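Local atomic coordinates of bifunctional enzyme cysn/cysc (PDB entry 4BZP), a protein that phosphorylates adenylyl sulfate (APS) at its 3'-hydroxyl with ATP, serving as the APS kinase of sulfate activation in Mycobacterium tuberculosis. Residues G5-F10 against L72-G77. Residues are numbered along the deposited sequence; the frame is centred on the assembly and turned at random.
Sequences GKTVWF and LLADCG
The methyl of Ala74 lies over the peptide that joins Gly5 to Lys6, with CB 3.9 Å from both Gly5 C and Lys6 N. The methyl points at the incoming chain, and the two CA atoms, of Gly5 and Ala74, are only 4.2 Å apart. A side chain on Gly5 would point toward the helix end and run into Ala74 O and Gly77 C, so the bare CA lets the backbone pass this close. Just beside this, Gly5 N donates a short, fairly straight hydrogen bond to Ala74 O, 2.7 Å long with 161° at the hydrogen. The same carbonyl also takes the amide of Gly77, at 2.9 Å from Gly77 N to Ala74 O, and the two donors arrive from opposite faces of its plane, Gly5 N tilted 30° out of it. One oxygen at the end of helix 56-75 is thus gripped by two amides. Gly77 closes the helix in a Schellman motif, its phi positive at 103°, and the chain then turns into strand 79-82. That strand runs parallel to strand 6-11 in the central sheet of this P-loop kinase fold: Lys6 bonds through its backbone to Val80, and Val8 to Val80 and Val82. The contact therefore joins the start of the strand that leads to the ADP-binding loop to the last turn of a flanking helix. Further along, Thr7 OG1 comes no nearer than 4.3 Å to Ala74 CB, and the hydroxyl is hydrogen-bonded to His99 NE2. Next to Ala74, Leu73 packs against Val80 and against Leu72 of the second subunit.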
loop_
_atom_site.group_PDB
_atom_site.type_symbol
_atom_site.label_atom_id
_atom_site.label_comp_id
_atom_site.label_asym_id
_atom_site.label_seq_id
_atom_site.Cartn_x
_atom_site.Cartn_y
_atom_site.Cartn_z
ATOM N N GLY A 5 8.609 5.163 -10.436
ATOM C CA GLY A 5 9.386 5.791 -9.393
ATOM C C GLY A 5 10.489 4.853 -8.880
ATOM O O GLY A 5 10.855 3.878 -9.524
ATOM N N LYS A 6 10.971 5.172 -7.722
ATOM C CA LYS A 6 12.126 4.524 -7.126
ATOM C C LYS A 6 11.936 4.596 -5.645
ATOM O O LYS A 6 11.148 5.422 -5.145
ATOM C CB LYS A 6 13.392 5.317 -7.448
ATOM C CG LYS A 6 13.631 5.638 -8.908
ATOM C CD LYS A 6 14.882 6.398 -9.173
ATOM C CE LYS A 6 14.962 6.723 -10.682
ATOM N NZ LYS A 6 16.071 7.695 -10.873
ATOM N N THR A 7 12.718 3.789 -4.919
ATOM C CA THR A 7 12.692 3.799 -3.453
ATOM C C THR A 7 14.028 4.078 -2.812
ATOM O O THR A 7 15.035 3.466 -3.171
ATOM C CB THR A 7 12.152 2.462 -2.889
ATOM O OG1 THR A 7 10.786 2.316 -3.342
ATOM C CG2 THR A 7 12.199 2.377 -1.356
ATOM N N VAL A 8 14.037 5.020 -1.861
ATOM C CA VAL A 8 15.154 5.244 -0.987
ATOM C C VAL A 8 14.838 4.630 0.366
ATOM O O VAL A 8 13.889 5.056 1.025
ATOM C CB VAL A 8 15.430 6.750 -0.828
ATOM C CG1 VAL A 8 16.619 6.963 0.099
ATOM C CG2 VAL A 8 15.666 7.389 -2.175
ATOM N N TRP A 9 15.608 3.640 0.777
ATOM C CA TRP A 9 15.395 2.856 1.998
ATOM C C TRP A 9 16.457 3.270 2.973
ATOM O O TRP A 9 17.668 2.911 2.821
ATOM C CB TRP A 9 15.488 1.374 1.678
ATOM C CG TRP A 9 15.014 0.436 2.725
ATOM C CD1 TRP A 9 15.729 -0.078 3.725
ATOM C CD2 TRP A 9 13.675 -0.111 2.842
ATOM N NE1 TRP A 9 14.927 -0.894 4.495
ATOM C CE2 TRP A 9 13.674 -0.954 3.947
ATOM C CE3 TRP A 9 12.496 0.023 2.114
ATOM C CZ2 TRP A 9 12.515 -1.666 4.343
ATOM C CZ3 TRP A 9 11.376 -0.682 2.546
ATOM C CH2 TRP A 9 11.422 -1.466 3.623
ATOM N N PHE A 10 16.086 4.035 3.985
ATOM C CA PHE A 10 17.024 4.393 4.990
ATOM C C PHE A 10 17.294 3.244 5.939
ATOM O O PHE A 10 16.585 2.197 6.065
ATOM C CB PHE A 10 16.552 5.589 5.784
ATOM C CG PHE A 10 16.515 6.849 5.003
ATOM C CD1 PHE A 10 15.409 7.163 4.243
ATOM C CD2 PHE A 10 17.596 7.712 4.999
ATOM C CE1 PHE A 10 15.389 8.304 3.482
ATOM C CE2 PHE A 10 17.581 8.852 4.237
ATOM C CZ PHE A 10 16.446 9.181 3.519
ATOM N N LEU A 72 4.678 -0.696 -4.659
ATOM C CA LEU A 72 3.386 -0.276 -5.233
ATOM C C LEU A 72 3.363 1.221 -5.522
ATOM O O LEU A 72 2.988 1.657 -6.636
ATOM C CB LEU A 72 2.248 -0.713 -4.308
ATOM C CG LEU A 72 0.840 -0.201 -4.596
ATOM C CD1 LEU A 72 0.493 -0.726 -5.945
ATOM C CD2 LEU A 72 -0.168 -0.639 -3.543
ATOM N N LEU A 73 3.792 2.026 -4.555
ATOM C CA LEU A 73 3.796 3.466 -4.753
ATOM C C LEU A 73 4.773 3.831 -5.857
ATOM O O LEU A 73 4.523 4.751 -6.628
ATOM C CB LEU A 73 4.141 4.195 -3.481
ATOM C CG LEU A 73 3.100 4.156 -2.361
ATOM C CD1 LEU A 73 3.695 4.674 -1.049
ATOM C CD2 LEU A 73 1.855 4.967 -2.773
ATOM N N ALA A 74 5.919 3.186 -5.903
ATOM C CA ALA A 74 6.883 3.448 -6.974
ATOM C C ALA A 74 6.335 3.098 -8.316
ATOM O O ALA A 74 6.515 3.827 -9.292
ATOM C CB ALA A 74 8.167 2.688 -6.697
ATOM N N ASP A 75 5.642 2.006 -8.407
ATOM C CA ASP A 75 5.068 1.611 -9.687
ATOM C C ASP A 75 3.993 2.637 -10.122
ATOM O O ASP A 75 3.828 2.842 -11.341
ATOM C CB ASP A 75 4.591 0.152 -9.565
ATOM C CG ASP A 75 4.123 -0.394 -10.860
ATOM O OD1 ASP A 75 5.010 -0.711 -11.691
ATOM O OD2 ASP A 75 2.889 -0.466 -10.996
ATOM N N CYS A 76 3.323 3.310 -9.181
ATOM C CA CYS A 76 2.401 4.434 -9.396
ATOM C C CYS A 76 3.113 5.797 -9.678
ATOM O O CYS A 76 2.469 6.829 -9.722
ATOM C CB CYS A 76 1.471 4.608 -8.160
ATOM S SG CYS A 76 0.209 3.394 -8.075
ATOM N N GLY A 77 4.447 5.784 -9.756
ATOM C CA GLY A 77 5.219 6.932 -10.183
ATOM C C GLY A 77 5.919 7.738 -9.097
ATOM O O GLY A 77 6.563 8.764 -9.380
#